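Local coordinates for protein sulfur oxygenase/reductase (Halothiobacillus neapolitanus, PDB 6QPA) that probably catalyses the oxygen-dependent disproportionation of elemental sulfur at a mononuclear non-haem iron, at residues P40-F45 and Q78-K83; G44-L49 and G306-H311; P6-N11 and M197-F202. All coordinates share one frame; numbering follows the deposited sequence.

Contact 1. Residues P40-F45 and Q78-K83; sequences PGFLGF and QYTVWK
The shortest polar bond joining P40-F45 to Q78-K83 runs from L43 N to V81 O, at 2.7 Å. V81 N in turn gives its hydrogen to G44 O (2.8 Å), and K83 N to G41 O. Two residues, L43 and G44, thus stand opposite V81 alone between the pairs F42-W82 and F45-T80, which makes a beta bulge in this antiparallel ladder. Beside it, F42 turns its ring edge toward the face of the W82 six-membered ring in a T-shaped pair, planes 62° apart, while F42 CB presses on W82 CZ3 at 3.6 Å. The indole N-H leaves in the ring plane to reach T80 OG1, NE1 to oxygen 2.8 Å, and W82 also meets the ring of H88, an iron ligand. An alanine in place of W82 would probably leave T80 OG1 without its indole donor and take from F42 and H88 the ring each packs on. At the far end a water accepts from K83 NZ and donates to P40 O. The polar bonds of the ladder therefore join the strands, whereas the indole, touching H88 and bonded to T80, whose side chain lies about 4 Å from the iron, belongs to the metal site's second shell.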
ATOM      1  N   PRO A  40      26.794  26.756  56.861  1.00 41.48           N
ATOM      2  CA  PRO A  40      26.793  25.835  58.013  1.00 32.35           C
ATOM      3  C   PRO A  40      25.438  25.672  58.681  1.00 39.47           C
ATOM      4  O   PRO A  40      25.258  24.707  59.440  1.00 39.90           O
ATOM      5  CB  PRO A  40      27.785  26.487  58.990  1.00 37.41           C
ATOM      6  CG  PRO A  40      27.761  27.957  58.623  1.00 33.63           C
ATOM      7  CD  PRO A  40      27.566  27.988  57.118  1.00 36.34           C
ATOM      8  N   GLY A  41      24.491  26.581  58.453  1.00 36.05           N
ATOM      9  CA  GLY A  41      23.150  26.412  58.975  1.00 31.92           C
ATOM     10  C   GLY A  41      22.222  25.553  58.132  1.00 37.49           C
ATOM     11  O   GLY A  41      21.093  25.268  58.554  1.00 30.98           O
ATOM     12  N   PHE A  42      22.692  25.079  56.978  1.00 30.73           N
ATOM     13  CA  PHE A  42      21.869  24.287  56.072  1.00 30.90           C
ATOM     14  C   PHE A  42      21.819  22.834  56.521  1.00 31.40           C
ATOM     15  O   PHE A  42      22.858  22.199  56.710  1.00 34.76           O
ATOM     16  CB  PHE A  42      22.416  24.360  54.654  1.00 30.80           C
ATOM     17  CG  PHE A  42      21.695  23.459  53.679  1.00 34.06           C
ATOM     18  CD1 PHE A  42      20.390  23.729  53.292  1.00 31.15           C
ATOM     19  CD2 PHE A  42      22.327  22.335  53.152  1.00 40.53           C
ATOM     20  CE1 PHE A  42      19.725  22.910  52.392  1.00 31.32           C
ATOM     21  CE2 PHE A  42      21.665  21.498  52.253  1.00 40.25           C
ATOM     22  CZ  PHE A  42      20.358  21.789  51.869  1.00 32.98           C
ATOM     23  N   LEU A  43      20.604  22.306  56.684  1.00 33.32           N
ATOM     24  CA  LEU A  43      20.408  20.988  57.269  1.00 31.38           C
ATOM     25  C   LEU A  43      19.886  19.928  56.302  1.00 33.01           C
ATOM     26  O   LEU A  43      20.046  18.733  56.583  1.00 31.61           O
ATOM     27  CB  LEU A  43      19.444  21.087  58.456  1.00 34.48           C
ATOM     28  CG  LEU A  43      19.821  22.095  59.534  1.00 37.29           C
ATOM     29  CD1 LEU A  43      18.723  22.163  60.617  1.00 35.91           C
ATOM     30  CD2 LEU A  43      21.167  21.726  60.135  1.00 39.87           C
ATOM     31  N   GLY A  44      19.306  20.317  55.178  1.00 33.08           N
ATOM     32  CA  GLY A  44      18.804  19.340  54.233  1.00 32.52           C
ATOM     33  C   GLY A  44      17.742  19.942  53.338  1.00 34.84           C
ATOM     34  O   GLY A  44      17.422  21.130  53.423  1.00 32.78           O
ATOM     35  N   PHE A  45      17.230  19.099  52.439  1.00 32.02           N
ATOM     36  CA  PHE A  45      16.268  19.582  51.462  1.00 32.14           C
ATOM     37  C   PHE A  45      15.381  18.444  50.966  1.00 36.74           C
ATOM     38  O   PHE A  45      15.691  17.259  51.136  1.00 32.43           O
ATOM     39  CB  PHE A  45      16.968  20.295  50.289  1.00 36.42           C
ATOM     40  CG  PHE A  45      17.710  19.384  49.359  1.00 34.92           C
ATOM     41  CD1 PHE A  45      17.056  18.758  48.296  1.00 47.17           C
ATOM     42  CD2 PHE A  45      19.072  19.164  49.527  1.00 38.63           C
ATOM     43  CE1 PHE A  45      17.744  17.901  47.422  1.00 48.43           C
ATOM     44  CE2 PHE A  45      19.784  18.312  48.642  1.00 44.02           C
ATOM     45  CZ  PHE A  45      19.113  17.680  47.598  1.00 46.85           C
ATOM     46  N   GLN A  78      10.369  23.003  46.779  1.00 29.09           N
ATOM     47  CA  GLN A  78      11.692  22.653  47.281  1.00 34.03           C
ATOM     48  C   GLN A  78      11.747  23.037  48.754  1.00 31.17           C
ATOM     49  O   GLN A  78      11.687  24.221  49.088  1.00 34.69           O
ATOM     50  CB  GLN A  78      12.797  23.336  46.467  1.00 37.02           C
ATOM     51  CG  GLN A  78      12.958  22.790  45.038  1.00 58.96           C
ATOM     52  CD  GLN A  78      13.960  23.573  44.171  1.00 72.21           C
ATOM     53  OE1 GLN A  78      13.992  24.803  44.188  1.00 75.63           O
ATOM     54  NE2 GLN A  78      14.783  22.848  43.416  1.00 75.98           N
ATOM     55  N   TYR A  79      11.802  22.045  49.640  1.00 31.75           N
ATOM     56  CA  TYR A  79      12.084  22.330  51.039  1.00 36.11           C
ATOM     57  C   TYR A  79      13.570  22.562  51.195  1.00 33.86           C
ATOM     58  O   TYR A  79      14.364  21.729  50.765  1.00 32.33           O
ATOM     59  CB  TYR A  79      11.715  21.179  51.975  1.00 32.37           C
ATOM     60  CG  TYR A  79      10.270  20.784  52.100  1.00 29.04           C
ATOM     61  CD1 TYR A  79       9.319  21.187  51.179  1.00 28.68           C
ATOM     62  CD2 TYR A  79       9.872  19.961  53.147  1.00 28.71           C
ATOM     63  CE1 TYR A  79       8.001  20.792  51.302  1.00 31.97           C
ATOM     64  CE2 TYR A  79       8.561  19.562  53.289  1.00 34.20           C
ATOM     65  CZ  TYR A  79       7.624  19.973  52.367  1.00 35.44           C
ATOM     66  OH  TYR A  79       6.313  19.553  52.520  1.00 30.18           O
ATOM     67  N   THR A  80      13.952  23.649  51.842  1.00 28.60           N
ATOM     68  CA  THR A  80      15.292  23.750  52.400  1.00 28.66           C
ATOM     69  C   THR A  80      15.147  23.954  53.895  1.00 33.59           C
ATOM     70  O   THR A  80      14.271  24.694  54.343  1.00 30.34           O
ATOM     71  CB  THR A  80      16.141  24.874  51.773  1.00 31.76           C
ATOM     72  OG1 THR A  80      15.447  26.112  51.875  1.00 28.26           O
ATOM     73  CG2 THR A  80      16.441  24.556  50.282  1.00 36.86           C
ATOM     74  N   VAL A  81      15.956  23.232  54.653  1.00 28.52           N
ATOM     75  CA  VAL A  81      15.813  23.119  56.100  1.00 31.93           C
ATOM     76  C   VAL A  81      17.019  23.778  56.764  1.00 28.22           C
ATOM     77  O   VAL A  81      18.169  23.540  56.363  1.00 30.64           O
ATOM     78  CB  VAL A  81      15.652  21.639  56.493  1.00 34.36           C
ATOM     79  CG1 VAL A  81      15.336  21.497  57.981  1.00 30.65           C
ATOM     80  CG2 VAL A  81      14.532  21.011  55.603  1.00 28.68           C
ATOM     81  N   TRP A  82      16.757  24.607  57.776  1.00 30.36           N
ATOM     82  CA  TRP A  82      17.728  25.562  58.296  1.00 33.31           C
ATOM     83  C   TRP A  82      17.711  25.579  59.815  1.00 35.78           C
ATOM     84  O   TRP A  82      16.665  25.384  60.442  1.00 30.42           O
ATOM     85  CB  TRP A  82      17.427  26.991  57.795  1.00 31.50           C
ATOM     86  CG  TRP A  82      17.460  27.059  56.326  1.00 33.70           C
ATOM     87  CD1 TRP A  82      16.407  26.885  55.461  1.00 32.53           C
ATOM     88  CD2 TRP A  82      18.619  27.243  55.522  1.00 33.13           C
ATOM     89  NE1 TRP A  82      16.847  26.990  54.166  1.00 27.90           N
ATOM     90  CE2 TRP A  82      18.203  27.196  54.174  1.00 36.86           C
ATOM     91  CE3 TRP A  82      19.974  27.460  55.808  1.00 39.54           C
ATOM     92  CZ2 TRP A  82      19.101  27.358  53.108  1.00 30.68           C
ATOM     93  CZ3 TRP A  82      20.865  27.628  54.747  1.00 35.55           C
ATOM     94  CH2 TRP A  82      20.421  27.584  53.419  1.00 31.14           C
ATOM     95  N   LYS A  83      18.875  25.881  60.395  1.00 37.66           N
ATOM     96  CA  LYS A  83      18.935  26.108  61.834  1.00 41.66           C
ATOM     97  C   LYS A  83      18.050  27.277  62.236  1.00 37.80           C
ATOM     98  O   LYS A  83      17.450  27.258  63.316  1.00 40.45           O
ATOM     99  CB  LYS A  83      20.373  26.366  62.283  1.00 38.14           C
ATOM    100  CG  LYS A  83      21.294  25.170  62.157  1.00 44.32           C
ATOM    101  CD  LYS A  83      22.706  25.496  62.655  1.00 44.11           C
ATOM    102  CE  LYS A  83      23.651  24.302  62.499  1.00 50.39           C
ATOM    103  NZ  LYS A  83      25.061  24.675  62.864  1.00 58.98           N
TER
HETATM  104  O   HOH W   1      27.054  23.394  61.071  1.00 46.31           O

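Contact 2. Residues G44-L49 and G306-H311; sequences GFEQLL and GLWRKH
G44 and W308 bring the two backbones closest, their CA atoms 5.3 Å apart, where strand 42-53 meets the turn that follows strand 290-305, a turn held in part by a bond from R309 N to G306 O. The bare alpha carbon of G44 lies against the indole, CA to W308 CD1 3.8 Å; a beta carbon on G44 would collide with that same CD1 and, at this backbone conformation, with the preceding carbonyl oxygen. Farther along the strand, E46 reaches the indole from its edge. The bend at chi2 (-83°) carries CD out of an extended course, and OE2 comes to lie in the ring plane, 3.3 Å from W308 CZ2 and also 3.3 Å from W308 NE1. The latter contact is a weak hydrogen bond, bent to 133°, and the carboxylate stands nearly perpendicular to the indole. From another direction R309 offers the edge of its guanidinium, with NE 3.6 Å from E46 OE2 in a long salt bridge. The aliphatic start of the same arginine lies over its neighbour, R309 CG sitting 3.6 Å above the middle of the W308 ring. The stronger partners of this guanidinium are E258, bridged by NH2, and the carbonyl of P127, bound by NH1. E46 OE1 also lies close to OE2 of E304. Buried negative charge is thus gathered here and countered by a long salt bridge and a weak N-H bond, so the two glutamates may share a proton or have a raised pKa.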
ATOM      1  N   GLY A  44      19.306  20.317  55.178  1.00 33.08           N
ATOM      2  CA  GLY A  44      18.804  19.340  54.233  1.00 32.52           C
ATOM      3  C   GLY A  44      17.742  19.942  53.338  1.00 34.84           C
ATOM      4  O   GLY A  44      17.422  21.130  53.423  1.00 32.78           O
ATOM      5  N   PHE A  45      17.230  19.099  52.439  1.00 32.02           N
ATOM      6  CA  PHE A  45      16.268  19.582  51.462  1.00 32.14           C
ATOM      7  C   PHE A  45      15.381  18.444  50.966  1.00 36.74           C
ATOM      8  O   PHE A  45      15.691  17.259  51.136  1.00 32.43           O
ATOM      9  CB  PHE A  45      16.968  20.295  50.289  1.00 36.42           C
ATOM     10  CG  PHE A  45      17.710  19.384  49.359  1.00 34.92           C
ATOM     11  CD1 PHE A  45      17.056  18.758  48.296  1.00 47.17           C
ATOM     12  CD2 PHE A  45      19.072  19.164  49.527  1.00 38.63           C
ATOM     13  CE1 PHE A  45      17.744  17.901  47.422  1.00 48.43           C
ATOM     14  CE2 PHE A  45      19.784  18.312  48.642  1.00 44.02           C
ATOM     15  CZ  PHE A  45      19.113  17.680  47.598  1.00 46.85           C
ATOM     16  N   GLU A  46      14.254  18.836  50.363  1.00 32.54           N
ATOM     17  CA  GLU A  46      13.308  17.929  49.719  1.00 37.21           C
ATOM     18  C   GLU A  46      12.901  18.575  48.410  1.00 33.99           C
ATOM     19  O   GLU A  46      12.417  19.705  48.418  1.00 35.13           O
ATOM     20  CB  GLU A  46      12.054  17.694  50.574  1.00 33.57           C
ATOM     21  CG  GLU A  46      12.312  17.242  51.980  1.00 37.27           C
ATOM     22  CD  GLU A  46      12.536  15.749  52.067  1.00 45.08           C
ATOM     23  OE1 GLU A  46      12.349  15.078  51.043  1.00 45.38           O
ATOM     24  OE2 GLU A  46      12.903  15.252  53.150  1.00 47.56           O
ATOM     25  N   GLN A  47      13.132  17.897  47.293  1.00 32.84           N
ATOM     26  CA  GLN A  47      12.652  18.366  46.000  1.00 32.89           C
ATOM     27  C   GLN A  47      11.391  17.576  45.653  1.00 35.27           C
ATOM     28  O   GLN A  47      11.444  16.361  45.414  1.00 33.29           O
ATOM     29  CB  GLN A  47      13.722  18.236  44.916  1.00 38.33           C
ATOM     30  CG  GLN A  47      13.339  18.959  43.611  1.00 54.80           C
ATOM     31  CD  GLN A  47      14.333  18.740  42.479  1.00 70.79           C
ATOM     32  OE1 GLN A  47      14.716  17.608  42.182  1.00 71.92           O
ATOM     33  NE2 GLN A  47      14.747  19.829  41.834  1.00 80.09           N
ATOM     34  N   LEU A  48      10.248  18.257  45.662  1.00 26.54           N
ATOM     35  CA  LEU A  48       8.957  17.611  45.479  1.00 28.44           C
ATOM     36  C   LEU A  48       8.351  18.064  44.158  1.00 36.68           C
ATOM     37  O   LEU A  48       8.213  19.266  43.914  1.00 31.14           O
ATOM     38  CB  LEU A  48       8.025  17.955  46.634  1.00 22.96           C
ATOM     39  CG  LEU A  48       8.497  17.657  48.055  1.00 39.83           C
ATOM     40  CD1 LEU A  48       7.451  18.139  49.065  1.00 37.35           C
ATOM     41  CD2 LEU A  48       8.719  16.161  48.228  1.00 33.75           C
ATOM     42  N   LEU A  49       7.993  17.106  43.309  1.00 32.29           N
ATOM     43  CA  LEU A  49       7.328  17.383  42.044  1.00 24.20           C
ATOM     44  C   LEU A  49       5.881  16.912  42.132  1.00 26.20           C
ATOM     45  O   LEU A  49       5.621  15.767  42.509  1.00 29.32           O
ATOM     46  CB  LEU A  49       8.053  16.695  40.875  1.00 30.86           C
ATOM     47  CG  LEU A  49       7.479  17.049  39.501  1.00 38.63           C
ATOM     48  CD1 LEU A  49       7.643  18.550  39.249  1.00 41.57           C
ATOM     49  CD2 LEU A  49       8.154  16.237  38.389  1.00 39.28           C
ATOM     50  N   GLY A 306      18.178  13.954  53.465  1.00 34.13           N
ATOM     51  CA  GLY A 306      17.253  13.842  54.570  1.00 31.38           C
ATOM     52  C   GLY A 306      17.860  13.867  55.959  1.00 37.55           C
ATOM     53  O   GLY A 306      17.168  13.525  56.918  1.00 38.66           O
ATOM     54  N   LEU A 307      19.120  14.299  56.115  1.00 32.51           N
ATOM     55  CA  LEU A 307      19.709  14.260  57.452  1.00 47.31           C
ATOM     56  C   LEU A 307      19.036  15.215  58.432  1.00 44.48           C
ATOM     57  O   LEU A 307      19.123  15.007  59.645  1.00 37.77           O
ATOM     58  CB  LEU A 307      21.212  14.503  57.396  1.00 50.57           C
ATOM     59  CG  LEU A 307      21.861  13.141  57.093  1.00 56.06           C
ATOM     60  CD1 LEU A 307      22.277  12.981  55.615  1.00 52.20           C
ATOM     61  CD2 LEU A 307      22.975  12.779  58.081  1.00 51.63           C
ATOM     62  N   TRP A 308      18.354  16.245  57.943  1.00 37.23           N
ATOM     63  CA  TRP A 308      17.599  17.109  58.838  1.00 37.76           C
ATOM     64  C   TRP A 308      16.549  16.337  59.636  1.00 43.31           C
ATOM     65  O   TRP A 308      16.196  16.737  60.749  1.00 44.55           O
ATOM     66  CB  TRP A 308      16.942  18.205  58.019  1.00 37.18           C
ATOM     67  CG  TRP A 308      15.917  17.694  57.056  1.00 37.74           C
ATOM     68  CD1 TRP A 308      16.131  17.220  55.797  1.00 39.35           C
ATOM     69  CD2 TRP A 308      14.505  17.611  57.286  1.00 31.69           C
ATOM     70  NE1 TRP A 308      14.931  16.855  55.223  1.00 35.88           N
ATOM     71  CE2 TRP A 308      13.921  17.099  56.117  1.00 30.80           C
ATOM     72  CE3 TRP A 308      13.679  17.949  58.362  1.00 38.86           C
ATOM     73  CZ2 TRP A 308      12.550  16.892  56.001  1.00 40.17           C
ATOM     74  CZ3 TRP A 308      12.323  17.748  58.245  1.00 30.77           C
ATOM     75  CH2 TRP A 308      11.768  17.234  57.073  1.00 33.43           C
ATOM     76  N   ARG A 309      16.017  15.245  59.080  1.00 34.51           N
ATOM     77  CA  ARG A 309      15.012  14.481  59.810  1.00 39.59           C
ATOM     78  C   ARG A 309      15.576  13.876  61.079  1.00 49.34           C
ATOM     79  O   ARG A 309      14.841  13.703  62.055  1.00 46.06           O
ATOM     80  CB  ARG A 309      14.457  13.360  58.955  1.00 34.64           C
ATOM     81  CG  ARG A 309      13.856  13.786  57.664  1.00 42.20           C
ATOM     82  CD  ARG A 309      13.548  12.536  56.822  1.00 46.21           C
ATOM     83  NE  ARG A 309      12.592  12.948  55.835  1.00 48.91           N
ATOM     84  CZ  ARG A 309      11.387  12.438  55.659  1.00 41.73           C
ATOM     85  NH1 ARG A 309      10.940  11.390  56.365  1.00 36.10           N
ATOM     86  NH2 ARG A 309      10.634  12.997  54.728  1.00 43.94           N
ATOM     87  N   LYS A 310      16.877  13.561  61.083  1.00 55.04           N
ATOM     88  CA  LYS A 310      17.484  12.848  62.198  1.00 61.21           C
ATOM     89  C   LYS A 310      17.429  13.649  63.490  1.00 64.11           C
ATOM     90  O   LYS A 310      17.454  13.053  64.572  1.00 76.51           O
ATOM     91  CB  LYS A 310      18.938  12.476  61.873  1.00 64.44           C
ATOM     92  CG  LYS A 310      19.103  11.378  60.819  1.00 74.22           C
ATOM     93  CD  LYS A 310      20.425  10.583  60.965  1.00 76.69           C
ATOM     94  CE  LYS A 310      20.575   9.506  59.854  1.00 76.71           C
ATOM     95  NZ  LYS A 310      21.607   8.435  60.120  1.00 66.14           N
ATOM     96  N   HIS A 311      17.336  14.973  63.415  1.00 64.15           N
ATOM     97  CA  HIS A 311      17.204  15.806  64.607  1.00 78.39           C
ATOM     98  C   HIS A 311      15.912  16.619  64.506  1.00 83.50           C
ATOM     99  O   HIS A 311      15.922  17.817  64.215  1.00 89.86           O
ATOM    100  CB  HIS A 311      18.439  16.699  64.820  1.00 93.62           C
ATOM    101  CG  HIS A 311      19.074  17.188  63.556  1.00106.38           C
ATOM    102  ND1 HIS A 311      18.620  18.300  62.876  1.00108.15           N
ATOM    103  CD2 HIS A 311      20.149  16.736  62.865  1.00107.84           C
ATOM    104  CE1 HIS A 311      19.378  18.501  61.813  1.00109.09           C
ATOM    105  NE2 HIS A 311      20.313  17.568  61.783  1.00108.11           N
TER

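Contact 3. Residues P6-N11 and M197-F202; sequences PIIAIN and MIMKQF
The F202 ring meets I7 at its far corner: I7 CD1 lies 3.9 Å from F202 CZ, obliquely to the ring, with I7 CG2 a little farther from the same carbon, while the carbonyl oxygen of K200 sits in the ring plane at the edge. The two side chains cross at about a right angle. I7 has CD1 turned by a chi2 of -50°, off the extended course that both I8 and I10 follow, and its branch ends face the aromatic tip. I7 is also in touch with Y118, on the strand that runs between the two segments.

Strands 7-15 and 193-204 are not paired with each other. Each is hydrogen-bonded to strand 110-125, one on each side of it, and the antiparallel pairings continue from strand to strand until the sheet closes on itself, a barrel consistent with the dimeric alpha-beta barrel clan of this family. Their short segments cross at 74°, the axes 9.1 Å apart, a spacing bridged by side chains.

I8 and I10 point inward from one strand, M197 and M199 from the other. I8 and M197 reach toward each other tip to tip, I8 CD1 being 3.8 Å from M197 SD; the same methyl carbon lies 4.0 Å from M199 SD, touching both sulfurs. I10 passes M199 obliquely, its CD1 3.8 Å from M199 CE. The thioether of M199 is bent at its last torsion (chi3 -68°), which places CE against I10. Y79 and L254 pack on this cluster from neighbouring strands, and the I10 side chain lies about 6 Å from that of the iron ligand E116.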
ATOM      1  N   PRO A   6      14.051  22.868  63.621  1.00 44.26           N
ATOM      2  CA  PRO A   6      14.529  23.663  62.482  1.00 36.32           C
ATOM      3  C   PRO A   6      13.395  24.416  61.811  1.00 39.39           C
ATOM      4  O   PRO A   6      12.207  24.156  62.017  1.00 45.33           O
ATOM      5  CB  PRO A   6      15.152  22.615  61.555  1.00 41.78           C
ATOM      6  CG  PRO A   6      14.406  21.358  61.861  1.00 48.53           C
ATOM      7  CD  PRO A   6      14.105  21.420  63.347  1.00 41.02           C
ATOM      8  N   ILE A   7      13.804  25.348  60.964  1.00 28.44           N
ATOM      9  CA  ILE A   7      12.934  26.159  60.128  1.00 30.91           C
ATOM     10  C   ILE A   7      12.946  25.559  58.725  1.00 35.97           C
ATOM     11  O   ILE A   7      14.001  25.145  58.230  1.00 32.25           O
ATOM     12  CB  ILE A   7      13.449  27.620  60.119  1.00 35.15           C
ATOM     13  CG1 ILE A   7      13.401  28.242  61.522  1.00 48.80           C
ATOM     14  CG2 ILE A   7      12.737  28.470  59.100  1.00 36.33           C
ATOM     15  CD1 ILE A   7      12.103  28.093  62.207  1.00 40.41           C
ATOM     16  N   ILE A   8      11.802  25.539  58.059  1.00 38.90           N
ATOM     17  CA  ILE A   8      11.735  25.007  56.704  1.00 32.69           C
ATOM     18  C   ILE A   8      11.271  26.133  55.806  1.00 34.35           C
ATOM     19  O   ILE A   8      10.202  26.712  56.034  1.00 33.44           O
ATOM     20  CB  ILE A   8      10.804  23.790  56.587  1.00 27.98           C
ATOM     21  CG1 ILE A   8      11.239  22.696  57.556  1.00 28.04           C
ATOM     22  CG2 ILE A   8      10.874  23.189  55.144  1.00 27.28           C
ATOM     23  CD1 ILE A   8      10.398  21.434  57.433  1.00 28.35           C
ATOM     24  N   ALA A   9      12.091  26.469  54.816  1.00 25.93           N
ATOM     25  CA  ALA A   9      11.678  27.358  53.743  1.00 30.27           C
ATOM     26  C   ALA A   9      11.181  26.505  52.588  1.00 27.57           C
ATOM     27  O   ALA A   9      11.851  25.546  52.180  1.00 30.69           O
ATOM     28  CB  ALA A   9      12.825  28.280  53.302  1.00 25.69           C
ATOM     29  N   ILE A  10       9.984  26.807  52.099  1.00 29.78           N
ATOM     30  CA  ILE A  10       9.399  26.052  50.999  1.00 32.46           C
ATOM     31  C   ILE A  10       9.321  26.971  49.802  1.00 32.02           C
ATOM     32  O   ILE A  10       8.476  27.868  49.754  1.00 33.36           O
ATOM     33  CB  ILE A  10       8.021  25.473  51.340  1.00 29.11           C
ATOM     34  CG1 ILE A  10       8.149  24.579  52.571  1.00 24.91           C
ATOM     35  CG2 ILE A  10       7.500  24.696  50.127  1.00 27.13           C
ATOM     36  CD1 ILE A  10       6.820  23.944  53.050  1.00 25.98           C
ATOM     37  N   ASN A  11      10.203  26.746  48.833  1.00 29.82           N
ATOM     38  CA  ASN A  11      10.160  27.466  47.573  1.00 31.19           C
ATOM     39  C   ASN A  11       9.076  26.829  46.709  1.00 33.30           C
ATOM     40  O   ASN A  11       9.211  25.677  46.282  1.00 32.41           O
ATOM     41  CB  ASN A  11      11.528  27.414  46.898  1.00 32.52           C
ATOM     42  CG  ASN A  11      11.647  28.394  45.778  1.00 43.39           C
ATOM     43  OD1 ASN A  11      11.075  28.196  44.714  1.00 46.22           O
ATOM     44  ND2 ASN A  11      12.387  29.477  46.011  1.00 51.61           N
ATOM     45  N   MET A 197       4.020  15.692  59.424  1.00 26.30           N
ATOM     46  CA  MET A 197       4.585  16.921  59.963  1.00 28.09           C
ATOM     47  C   MET A 197       3.541  18.019  59.807  1.00 28.72           C
ATOM     48  O   MET A 197       2.870  18.093  58.775  1.00 31.83           O
ATOM     49  CB  MET A 197       5.900  17.249  59.222  1.00 32.84           C
ATOM     50  CG  MET A 197       6.570  18.546  59.500  1.00 42.88           C
ATOM     51  SD  MET A 197       8.252  18.546  58.787  1.00 42.54           S
ATOM     52  CE  MET A 197       7.904  18.385  57.029  1.00 32.45           C
ATOM     53  N   ILE A 198       3.368  18.830  60.850  1.00 31.33           N
ATOM     54  CA  ILE A 198       2.478  19.986  60.814  1.00 27.37           C
ATOM     55  C   ILE A 198       3.340  21.235  60.694  1.00 25.95           C
ATOM     56  O   ILE A 198       4.170  21.507  61.567  1.00 28.17           O
ATOM     57  CB  ILE A 198       1.598  20.063  62.068  1.00 28.30           C
ATOM     58  CG1 ILE A 198       0.676  18.844  62.153  1.00 30.50           C
ATOM     59  CG2 ILE A 198       0.810  21.389  62.068  1.00 28.23           C
ATOM     60  CD1 ILE A 198       0.011  18.682  63.496  1.00 28.67           C
ATOM     61  N   MET A 199       3.134  22.012  59.639  1.00 28.40           N
ATOM     62  CA  MET A 199       3.969  23.178  59.364  1.00 26.39           C
ATOM     63  C   MET A 199       3.100  24.420  59.345  1.00 33.25           C
ATOM     64  O   MET A 199       2.095  24.459  58.624  1.00 29.38           O
ATOM     65  CB  MET A 199       4.686  23.025  58.030  1.00 24.47           C
ATOM     66  CG  MET A 199       5.604  21.829  57.955  1.00 42.70           C
ATOM     67  SD  MET A 199       6.501  21.720  56.371  1.00 39.22           S
ATOM     68  CE  MET A 199       5.157  21.347  55.267  1.00 25.61           C
ATOM     69  N   LYS A 200       3.539  25.455  60.065  1.00 29.95           N
ATOM     70  CA  LYS A 200       2.797  26.706  60.229  1.00 25.84           C
ATOM     71  C   LYS A 200       3.582  27.828  59.563  1.00 28.05           C
ATOM     72  O   LYS A 200       4.737  28.064  59.920  1.00 33.06           O
ATOM     73  CB  LYS A 200       2.610  27.023  61.716  1.00 25.47           C
ATOM     74  CG  LYS A 200       1.794  28.290  62.012  1.00 29.77           C
ATOM     75  CD  LYS A 200       1.882  28.625  63.482  1.00 28.30           C
ATOM     76  CE  LYS A 200       1.053  29.853  63.845  1.00 29.40           C
ATOM     77  NZ  LYS A 200       1.388  30.197  65.261  1.00 33.62           N
ATOM     78  N   GLN A 201       2.962  28.524  58.616  1.00 27.77           N
ATOM     79  CA  GLN A 201       3.637  29.638  57.959  1.00 26.32           C
ATOM     80  C   GLN A 201       3.717  30.832  58.905  1.00 34.37           C
ATOM     81  O   GLN A 201       2.699  31.257  59.451  1.00 30.88           O
ATOM     82  CB  GLN A 201       2.900  30.037  56.678  1.00 25.14           C
ATOM     83  CG  GLN A 201       3.567  31.262  56.027  1.00 37.84           C
ATOM     84  CD  GLN A 201       2.808  31.871  54.857  1.00 33.94           C
ATOM     85  OE1 GLN A 201       2.840  33.088  54.678  1.00 34.12           O
ATOM     86  NE2 GLN A 201       2.125  31.035  54.054  1.00 28.36           N
ATOM     87  N   PHE A 202       4.927  31.380  59.106  1.00 37.36           N
ATOM     88  CA  PHE A 202       5.088  32.558  59.952  1.00 32.51           C
ATOM     89  C   PHE A 202       5.816  33.700  59.252  1.00 35.95           C
ATOM     90  O   PHE A 202       6.069  34.721  59.887  1.00 35.34           O
ATOM     91  CB  PHE A 202       5.808  32.209  61.278  1.00 33.37           C
ATOM     92  CG  PHE A 202       7.260  31.792  61.108  1.00 35.25           C
ATOM     93  CD1 PHE A 202       7.602  30.472  60.823  1.00 30.84           C
ATOM     94  CD2 PHE A 202       8.279  32.722  61.239  1.00 32.92           C
ATOM     95  CE1 PHE A 202       8.936  30.089  60.664  1.00 32.38           C
ATOM     96  CE2 PHE A 202       9.621  32.353  61.083  1.00 34.55           C
ATOM     97  CZ  PHE A 202       9.949  31.030  60.786  1.00 33.35           C
TER

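Overall arrangement
All three contacts are largely buried and draw on one closed antiparallel sheet. Contacts 1 and 2 share G44 and F45 of strand 42-53 and both touch the second subunit through F45, whereas no other chain reaches contact 3. Contact 1 is lateral strand pairing, backbone bonds with aromatic packing toward the iron, and runs out to solvent at P40 and K83. Contact 2 sets the turn after the last strand on the sheet through charge and an indole. Contact 3 is apolar and joins two strands that flank strand 110-125, with I8, I10, M197 and M199 in the barrel interior. W82 N to I7 O joins contacts 1 and 3 by a probable hydrogen bond, and W308 of contact 2 packs on M197 and I8.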